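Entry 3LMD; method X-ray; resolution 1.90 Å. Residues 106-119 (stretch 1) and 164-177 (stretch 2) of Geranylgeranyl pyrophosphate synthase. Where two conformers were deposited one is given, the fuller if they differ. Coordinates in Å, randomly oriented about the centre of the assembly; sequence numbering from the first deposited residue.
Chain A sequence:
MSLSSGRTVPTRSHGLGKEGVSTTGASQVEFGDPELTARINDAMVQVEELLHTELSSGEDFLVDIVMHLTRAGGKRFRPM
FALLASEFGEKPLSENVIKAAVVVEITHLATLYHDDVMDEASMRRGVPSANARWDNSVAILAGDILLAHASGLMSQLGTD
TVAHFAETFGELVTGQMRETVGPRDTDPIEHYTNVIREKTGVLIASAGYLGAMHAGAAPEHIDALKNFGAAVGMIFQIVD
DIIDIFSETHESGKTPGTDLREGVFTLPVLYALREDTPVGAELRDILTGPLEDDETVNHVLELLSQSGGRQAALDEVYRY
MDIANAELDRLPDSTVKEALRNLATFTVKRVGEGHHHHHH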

ATOM      1  N   ILE A 106      -5.730  -2.878 -10.977  1.00 22.03           N
ATOM      2  CA  ILE A 106      -5.027  -3.436  -9.811  1.00 24.13           C
ATOM      3  C   ILE A 106      -5.188  -2.508  -8.630  1.00 24.93           C
ATOM      4  O   ILE A 106      -5.339  -2.935  -7.481  1.00 23.65           O
ATOM      5  CB  ILE A 106      -3.512  -3.601 -10.106  1.00 22.98           C
ATOM      6  CG1 ILE A 106      -3.285  -4.822 -11.039  1.00 26.34           C
ATOM      7  CG2 ILE A 106      -2.754  -3.789  -8.780  1.00 23.34           C
ATOM      8  CD1 ILE A 106      -1.795  -4.917 -11.577  1.00 29.25           C
ATOM      9  N   THR A 107      -5.136  -1.215  -8.910  1.00 23.65           N
ATOM     10  CA  THR A 107      -5.309  -0.221  -7.836  1.00 24.49           C
ATOM     11  C   THR A 107      -6.701  -0.279  -7.252  1.00 26.91           C
ATOM     12  O   THR A 107      -6.876  -0.233  -6.018  1.00 25.58           O
ATOM     13  CB  THR A 107      -5.011   1.188  -8.363  1.00 26.56           C
ATOM     14  OG1 THR A 107      -3.635   1.228  -8.777  1.00 26.41           O
ATOM     15  CG2 THR A 107      -5.240   2.251  -7.255  1.00 28.18           C
ATOM     16  N   HIS A 108      -7.689  -0.412  -8.137  1.00 22.02           N
ATOM     17  CA  HIS A 108      -9.062  -0.638  -7.711  1.00 23.24           C
ATOM     18  C   HIS A 108      -9.167  -1.844  -6.794  1.00 24.71           C
ATOM     19  O   HIS A 108      -9.780  -1.760  -5.729  1.00 26.16           O
ATOM     20  CB  HIS A 108      -9.987  -0.804  -8.950  1.00 24.92           C
ATOM     21  CG  HIS A 108     -11.357  -1.276  -8.617  1.00 27.79           C
ATOM     22  ND1 HIS A 108     -12.179  -0.603  -7.730  1.00 26.89           N
ATOM     23  CD2 HIS A 108     -12.060  -2.351  -9.050  1.00 27.98           C
ATOM     24  CE1 HIS A 108     -13.332  -1.253  -7.632  1.00 29.18           C
ATOM     25  NE2 HIS A 108     -13.280  -2.319  -8.416  1.00 33.66           N
ATOM     26  N   LEU A 109      -8.606  -2.986  -7.207  1.00 23.65           N
ATOM     27  CA  LEU A 109      -8.682  -4.198  -6.393  1.00 24.83           C
ATOM     28  C   LEU A 109      -7.964  -4.038  -5.042  1.00 21.97           C
ATOM     29  O   LEU A 109      -8.485  -4.475  -4.001  1.00 25.73           O
ATOM     30  CB  LEU A 109      -8.123  -5.420  -7.168  1.00 23.68           C
ATOM     31  CG  LEU A 109      -8.932  -5.731  -8.438  1.00 30.08           C
ATOM     32  CD1 LEU A 109      -8.262  -6.853  -9.292  1.00 26.71           C
ATOM     33  CD2 LEU A 109     -10.396  -6.103  -8.059  1.00 31.32           C
ATOM     34  N   ALA A 110      -6.790  -3.421  -5.047  1.00 22.92           N
ATOM     35  CA  ALA A 110      -6.020  -3.226  -3.792  1.00 23.35           C
ATOM     36  C   ALA A 110      -6.854  -2.462  -2.782  1.00 28.41           C
ATOM     37  O   ALA A 110      -6.918  -2.800  -1.608  1.00 27.92           O
ATOM     38  CB  ALA A 110      -4.698  -2.483  -4.069  1.00 22.50           C
ATOM     39  N   THR A 111      -7.476  -1.416  -3.292  1.00 27.77           N
ATOM     40  CA  THR A 111      -8.403  -0.543  -2.580  1.00 36.84           C
ATOM     41  C   THR A 111      -9.549  -1.270  -1.915  1.00 36.40           C
ATOM     42  O   THR A 111      -9.848  -1.041  -0.733  1.00 35.87           O
ATOM     43  CB  THR A 111      -8.960   0.435  -3.639  1.00 40.50           C
ATOM     44  OG1 THR A 111      -8.307   1.682  -3.484  1.00 44.54           O
ATOM     45  CG2 THR A 111     -10.480   0.550  -3.598  1.00 45.93           C
ATOM     46  N   LEU A 112     -10.188  -2.152  -2.678  1.00 29.16           N
ATOM     47  CA  LEU A 112     -11.210  -3.029  -2.154  1.00 37.15           C
ATOM     48  C   LEU A 112     -10.722  -3.920  -1.037  1.00 38.03           C
ATOM     49  O   LEU A 112     -11.411  -4.115  -0.036  1.00 38.57           O
ATOM     50  CB  LEU A 112     -11.786  -3.924  -3.257  1.00 35.44           C
ATOM     51  CG  LEU A 112     -12.750  -3.246  -4.230  1.00 48.41           C
ATOM     52  CD1 LEU A 112     -13.160  -4.240  -5.337  1.00 43.15           C
ATOM     53  CD2 LEU A 112     -13.984  -2.690  -3.503  1.00 41.34           C
ATOM     54  N   TYR A 113      -9.564  -4.527  -1.218  1.00 28.42           N
ATOM     55  CA  TYR A 113      -9.063  -5.423  -0.187  1.00 33.42           C
ATOM     56  C   TYR A 113      -8.843  -4.675   1.118  1.00 34.48           C
ATOM     57  O   TYR A 113      -9.180  -5.188   2.194  1.00 35.49           O
ATOM     58  CB  TYR A 113      -7.810  -6.145  -0.664  1.00 32.36           C
ATOM     59  CG  TYR A 113      -8.100  -6.935  -1.920  1.00 39.72           C
ATOM     60  CD1 TYR A 113      -9.418  -7.088  -2.364  1.00 54.73           C
ATOM     61  CD2 TYR A 113      -7.088  -7.520  -2.664  1.00 40.61           C
ATOM     62  CE1 TYR A 113      -9.727  -7.805  -3.520  1.00 56.19           C
ATOM     63  CE2 TYR A 113      -7.383  -8.255  -3.829  1.00 44.90           C
ATOM     64  CZ  TYR A 113      -8.710  -8.394  -4.243  1.00 63.77           C
ATOM     65  OH  TYR A 113      -9.033  -9.105  -5.386  1.00 69.31           O
ATOM     66  N   HIS A 114      -8.327  -3.445   1.057  1.00 26.50           N
ATOM     67  CA  HIS A 114      -8.145  -2.671   2.298  0.50 31.14           C
ATOM     68  C   HIS A 114      -9.473  -2.147   2.838  1.00 35.92           C
ATOM     69  O   HIS A 114      -9.675  -2.058   4.045  1.00 39.81           O
ATOM     70  CB  HIS A 114      -7.173  -1.510   2.098  0.50 27.50           C
ATOM     71  CG  HIS A 114      -5.738  -1.932   2.005  0.50 30.68           C
ATOM     72  ND1 HIS A 114      -5.350  -3.256   1.939  0.50 29.16           N
ATOM     73  CD2 HIS A 114      -4.599  -1.204   1.962  0.50 25.63           C
ATOM     74  CE1 HIS A 114      -4.029  -3.322   1.864  0.50 30.53           C
ATOM     75  NE2 HIS A 114      -3.551  -2.090   1.879  0.50 33.43           N
ATOM     76  N   ASP A 115     -10.370  -1.773   1.941  1.00 34.43           N
ATOM     77  CA  ASP A 115     -11.726  -1.376   2.346  1.00 43.76           C
ATOM     78  C   ASP A 115     -12.462  -2.474   3.068  1.00 45.85           C
ATOM     79  O   ASP A 115     -13.088  -2.223   4.091  1.00 56.70           O
ATOM     80  CB  ASP A 115     -12.571  -1.005   1.135  1.00 46.07           C
ATOM     81  CG  ASP A 115     -12.614   0.459   0.906  1.00 60.82           C
ATOM     82  OD1 ASP A 115     -12.192   1.198   1.817  1.00 78.89           O
ATOM     83  OD2 ASP A 115     -13.081   0.876  -0.180  1.00 85.28           O
ATOM     84  N   ASP A 116     -12.453  -3.673   2.498  1.00 50.23           N
ATOM     85  CA  ASP A 116     -13.184  -4.804   3.070  1.00 56.26           C
ATOM     86  C   ASP A 116     -12.726  -5.126   4.500  1.00 59.90           C
ATOM     87  O   ASP A 116     -13.538  -5.486   5.354  1.00 62.86           O
ATOM     88  CB  ASP A 116     -13.088  -6.044   2.173  1.00 58.50           C
ATOM     89  CG  ASP A 116     -13.807  -5.868   0.821  1.00 72.22           C
ATOM     90  OD1 ASP A 116     -14.396  -4.787   0.551  1.00 65.53           O
ATOM     91  OD2 ASP A 116     -13.777  -6.828   0.018  1.00 81.68           O
ATOM     92  N   VAL A 117     -11.435  -4.986   4.771  1.00 52.09           N
ATOM     93  CA  VAL A 117     -10.921  -5.235   6.121  1.00 55.82           C
ATOM     94  C   VAL A 117     -11.474  -4.238   7.150  1.00 61.55           C
ATOM     95  O   VAL A 117     -11.684  -4.571   8.315  1.00 62.73           O
ATOM     96  CB  VAL A 117      -9.381  -5.227   6.154  1.00 57.09           C
ATOM     97  CG1 VAL A 117      -8.873  -5.085   7.582  1.00 61.62           C
ATOM     98  CG2 VAL A 117      -8.847  -6.493   5.531  1.00 56.81           C
ATOM     99  N   MET A 118     -11.732  -3.017   6.708  1.00 63.85           N
ATOM    100  CA  MET A 118     -12.301  -2.002   7.583  1.00 69.48           C
ATOM    101  C   MET A 118     -13.832  -2.054   7.725  1.00 70.37           C
ATOM    102  O   MET A 118     -14.356  -1.944   8.830  1.00 71.96           O
ATOM    103  CB  MET A 118     -11.811  -0.636   7.132  1.00 58.42           C
ATOM    104  CG  MET A 118     -10.308  -0.668   7.019  1.00 70.63           C
ATOM    105  SD  MET A 118      -9.556   0.897   6.618  1.00 51.57           S
ATOM    106  CE  MET A 118     -10.473   1.341   5.155  1.00 55.73           C
ATOM    107  N   ASP A 119     -14.536  -2.236   6.613  1.00 74.20           N
ATOM    108  CA  ASP A 119     -15.993  -2.367   6.629  1.00 78.37           C
ATOM    109  C   ASP A 119     -16.434  -3.617   7.392  1.00 79.74           C
ATOM    110  O   ASP A 119     -15.775  -4.044   8.341  1.00 78.61           O
ATOM    111  CB  ASP A 119     -16.546  -2.407   5.200  1.00 79.48           C
ATOM    112  CG  ASP A 119     -16.250  -1.132   4.418  1.00 87.80           C
ATOM    113  OD1 ASP A 119     -15.763  -0.153   5.027  1.00 89.32           O
ATOM    114  OD2 ASP A 119     -16.501  -1.112   3.192  1.00 93.44           O
ATOM    115  N   HIS A 164       1.067  10.794 -11.456  1.00 24.36           N
ATOM    116  CA  HIS A 164      -0.392  10.785 -11.507  1.00 28.51           C
ATOM    117  C   HIS A 164      -0.965   9.723 -10.568  1.00 27.37           C
ATOM    118  O   HIS A 164      -1.948   9.965  -9.865  1.00 28.25           O
ATOM    119  CB  HIS A 164      -0.873  10.545 -12.938  1.00 31.26           C
ATOM    120  CG  HIS A 164      -2.346  10.364 -13.038  1.00 39.64           C
ATOM    121  ND1 HIS A 164      -3.219  11.430 -13.105  1.00 44.21           N
ATOM    122  CD2 HIS A 164      -3.112   9.243 -13.030  1.00 36.50           C
ATOM    123  CE1 HIS A 164      -4.463  10.972 -13.153  1.00 40.69           C
ATOM    124  NE2 HIS A 164      -4.423   9.650 -13.108  1.00 41.42           N
ATOM    125  N   PHE A 165      -0.344   8.548 -10.545  1.00 25.32           N
ATOM    126  CA  PHE A 165      -0.733   7.501  -9.588  1.00 25.83           C
ATOM    127  C   PHE A 165      -0.619   7.990  -8.148  1.00 28.59           C
ATOM    128  O   PHE A 165      -1.526   7.783  -7.323  1.00 24.60           O
ATOM    129  CB  PHE A 165       0.147   6.238  -9.768  1.00 24.54           C
ATOM    130  CG  PHE A 165      -0.007   5.231  -8.645  1.00 24.18           C
ATOM    131  CD1 PHE A 165      -1.035   4.298  -8.669  1.00 28.63           C
ATOM    132  CD2 PHE A 165       0.814   5.284  -7.527  1.00 29.21           C
ATOM    133  CE1 PHE A 165      -1.184   3.381  -7.610  1.00 26.39           C
ATOM    134  CE2 PHE A 165       0.661   4.385  -6.459  1.00 30.45           C
ATOM    135  CZ  PHE A 165      -0.358   3.433  -6.500  1.00 31.76           C
ATOM    136  N   ALA A 166       0.495   8.642  -7.827  1.00 25.24           N
ATOM    137  CA  ALA A 166       0.708   9.100  -6.458  1.00 24.81           C
ATOM    138  C   ALA A 166      -0.450  10.006  -6.007  1.00 25.20           C
ATOM    139  O   ALA A 166      -0.962   9.875  -4.879  1.00 23.37           O
ATOM    140  CB  ALA A 166       2.050   9.827  -6.328  1.00 24.07           C
ATOM    141  N   GLU A 167      -0.881  10.896  -6.899  1.00 25.85           N
ATOM    142  CA  GLU A 167      -1.978  11.816  -6.601  1.00 29.69           C
ATOM    143  C   GLU A 167      -3.287  11.070  -6.489  1.00 29.95           C
ATOM    144  O   GLU A 167      -4.042  11.254  -5.536  1.00 24.46           O
ATOM    145  CB  GLU A 167      -2.115  12.880  -7.697  1.00 30.85           C
ATOM    146  CG  GLU A 167      -3.204  13.895  -7.359  1.00 41.26           C
ATOM    147  CD  GLU A 167      -3.399  14.972  -8.417  1.00 58.93           C
ATOM    148  OE1 GLU A 167      -2.576  15.071  -9.353  1.00 58.20           O
ATOM    149  OE2 GLU A 167      -4.386  15.733  -8.292  1.00 70.55           O
ATOM    150  N   THR A 168      -3.577  10.237  -7.487  1.00 26.11           N
ATOM    151  CA  THR A 168      -4.804   9.448  -7.481  1.00 26.83           C
ATOM    152  C   THR A 168      -4.943   8.538  -6.258  1.00 24.80           C
ATOM    153  O   THR A 168      -5.978   8.512  -5.567  1.00 25.43           O
ATOM    154  CB  THR A 168      -4.874   8.586  -8.771  1.00 26.22           C
ATOM    155  OG1 THR A 168      -4.856   9.478  -9.904  1.00 27.64           O
ATOM    156  CG2 THR A 168      -6.125   7.761  -8.771  1.00 29.98           C
ATOM    157  N   PHE A 169      -3.905   7.771  -5.992  1.00 23.41           N
ATOM    158  CA  PHE A 169      -3.913   6.862  -4.864  1.00 24.72           C
ATOM    159  C   PHE A 169      -3.993   7.629  -3.521  1.00 24.03           C
ATOM    160  O   PHE A 169      -4.755   7.256  -2.645  1.00 26.50           O
ATOM    161  CB  PHE A 169      -2.688   5.930  -4.929  1.00 20.41           C
ATOM    162  CG  PHE A 169      -2.677   4.892  -3.852  1.00 27.21           C
ATOM    163  CD1 PHE A 169      -3.750   4.024  -3.701  1.00 31.81           C
ATOM    164  CD2 PHE A 169      -1.619   4.800  -2.975  1.00 31.55           C
ATOM    165  CE1 PHE A 169      -3.759   3.069  -2.700  1.00 32.43           C
ATOM    166  CE2 PHE A 169      -1.623   3.824  -1.953  1.00 33.80           C
ATOM    167  CZ  PHE A 169      -2.703   2.979  -1.823  1.00 28.04           C
ATOM    168  N   GLY A 170      -3.262   8.721  -3.399  1.00 24.74           N
ATOM    169  CA  GLY A 170      -3.370   9.590  -2.200  1.00 26.40           C
ATOM    170  C   GLY A 170      -4.811  10.080  -1.974  1.00 26.22           C
ATOM    171  O   GLY A 170      -5.325  10.071  -0.855  1.00 22.63           O
ATOM    172  N   GLU A 171      -5.464  10.502  -3.041  1.00 23.12           N
ATOM    173  CA  GLU A 171      -6.903  10.856  -2.960  1.00 28.03           C
ATOM    174  C   GLU A 171      -7.807   9.721  -2.546  1.00 32.14           C
ATOM    175  O   GLU A 171      -8.715   9.934  -1.724  1.00 27.87           O
ATOM    176  CB  GLU A 171      -7.428  11.443  -4.280  1.00 26.11           C
ATOM    177  CG  GLU A 171      -6.868  12.821  -4.549  1.00 38.86           C
ATOM    178  CD  GLU A 171      -7.265  13.790  -3.457  1.00 51.16           C
ATOM    179  OE1 GLU A 171      -8.465  14.127  -3.401  1.00 46.99           O
ATOM    180  OE2 GLU A 171      -6.395  14.193  -2.646  1.00 64.58           O
ATOM    181  N   LEU A 172      -7.598   8.533  -3.125  1.00 27.53           N
ATOM    182  CA  LEU A 172      -8.425   7.378  -2.782  1.00 27.55           C
ATOM    183  C   LEU A 172      -8.277   7.076  -1.316  1.00 28.08           C
ATOM    184  O   LEU A 172      -9.254   6.766  -0.650  1.00 26.44           O
ATOM    185  CB  LEU A 172      -8.007   6.099  -3.550  1.00 30.84           C
ATOM    186  CG  LEU A 172      -8.369   5.836  -5.009  1.00 36.35           C
ATOM    187  CD1 LEU A 172      -7.572   4.662  -5.551  1.00 36.26           C
ATOM    188  CD2 LEU A 172      -9.826   5.535  -5.166  1.00 32.94           C
ATOM    189  N   VAL A 173      -7.039   7.125  -0.820  1.00 21.89           N
ATOM    190  CA  VAL A 173      -6.785   6.809   0.580  1.00 25.13           C
ATOM    191  C   VAL A 173      -7.420   7.905   1.457  1.00 26.85           C
ATOM    192  O   VAL A 173      -7.984   7.627   2.515  1.00 25.99           O
ATOM    193  CB  VAL A 173      -5.271   6.707   0.889  1.00 24.70           C
ATOM    194  CG1 VAL A 173      -5.069   6.579   2.401  1.00 25.08           C
ATOM    195  CG2 VAL A 173      -4.668   5.453   0.183  1.00 25.14           C
ATOM    196  N   THR A 174      -7.342   9.144   0.986  1.00 24.30           N
ATOM    197  CA  THR A 174      -7.921  10.278   1.727  1.00 24.70           C
ATOM    198  C   THR A 174      -9.440  10.067   1.826  1.00 25.72           C
ATOM    199  O   THR A 174     -10.020  10.266   2.885  1.00 22.48           O
ATOM    200  CB  THR A 174      -7.576  11.634   1.070  1.00 28.37           C
ATOM    201  OG1 THR A 174      -6.155  11.810   1.098  1.00 24.91           O
ATOM    202  CG2 THR A 174      -8.268  12.837   1.785  1.00 24.37           C
ATOM    203  N   GLY A 175     -10.075   9.647   0.733  1.00 23.67           N
ATOM    204  CA  GLY A 175     -11.525   9.381   0.748  1.00 22.39           C
ATOM    205  C   GLY A 175     -11.911   8.300   1.733  1.00 24.48           C
ATOM    206  O   GLY A 175     -12.910   8.429   2.456  1.00 26.34           O
ATOM    207  N   GLN A 176     -11.153   7.201   1.766  1.00 24.23           N
ATOM    208  CA  GLN A 176     -11.413   6.137   2.756  1.00 27.07           C
ATOM    209  C   GLN A 176     -11.261   6.668   4.197  1.00 28.42           C
ATOM    210  O   GLN A 176     -12.061   6.357   5.080  1.00 28.64           O
ATOM    211  CB  GLN A 176     -10.443   4.948   2.540  1.00 28.59           C
ATOM    212  CG  GLN A 176     -10.559   4.286   1.155  1.00 38.89           C
ATOM    213  CD  GLN A 176      -9.462   3.219   0.890  1.00 49.96           C
ATOM    214  OE1 GLN A 176      -8.318   3.543   0.560  1.00 39.32           O
ATOM    215  NE2 GLN A 176      -9.822   1.954   1.029  1.00 42.36           N
ATOM    216  N   MET A 177     -10.216   7.439   4.449  1.00 23.60           N
ATOM    217  CA  MET A 177      -9.997   8.011   5.808  1.00 22.78           C
ATOM    218  C   MET A 177     -11.119   8.989   6.146  1.00 28.15           C
ATOM    219  O   MET A 177     -11.608   9.014   7.262  1.00 31.35           O
ATOM    220  CB  MET A 177      -8.636   8.754   5.886  1.00 26.23           C
ATOM    221  CG  MET A 177      -8.250   9.170   7.330  1.00 34.34           C
ATOM    222  SD  MET A 177      -7.815   7.737   8.409  1.00 28.06           S
ATOM    223  CE  MET A 177      -6.100   7.633   7.978  1.00 35.17           C
TER

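Two helices need not touch backbone to backbone to recognise each other; when their axes stand well apart, side chains must bridge the gap, long ones from one helix meeting shorter ones from the other. This pair from geranylgeranyl pyrophosphate synthase illustrates the principle. The helices run in nearly the same direction, 22° apart, yet their axes come no closer than 11.5 Å, and only 357 Å² is buried between the two stretches, both sides summed.

Following the second helix from its N-terminal end, the first residue to reach across is F165. Its CA-to-CB bond points sideways, but the t rotamer at chi1 brings the ring nearer to T107, whose OG1 lies 3.5 Å from F165 CE1, at the ring edge and near its plane. That hydroxyl is hydrogen-bonded elsewhere in the structure. One turn on, F169 repeats the pattern: a sideways departure and a t rotamer place its CD1 4.2 Å from T107 CG2. T107, pointing toward the second helix, thus meets both aromatic residues.

L172 continues the packing. Its CD1 lies 3.8 Å from T107 CG2 and 3.7 Å from T111 OG1, so a single methyl spans two threonines one turn apart on the facing helix. The intervening G170 contributes nothing to the contact, lying on a part of the helix out of reach.

The row of packing contacts gives way to a polar one. Q176, with 90 Å² covered, the largest share of any residue here, extends toward the first helix and donates a hydrogen bond from NE2 to D115 OD1, short at 2.6 Å and nearly linear at 173°. D115 leaves its backbone sideways, but its carboxylate swings nearer to accept it. M118 CE lies 4.2 Å from Q176 NE2, though this side chain is poorly ordered, so the approach carries little weight. Most of the contacts are thus packing contacts, with a single hydrogen bond across the pair, toward the C-terminal ends of the two stretches.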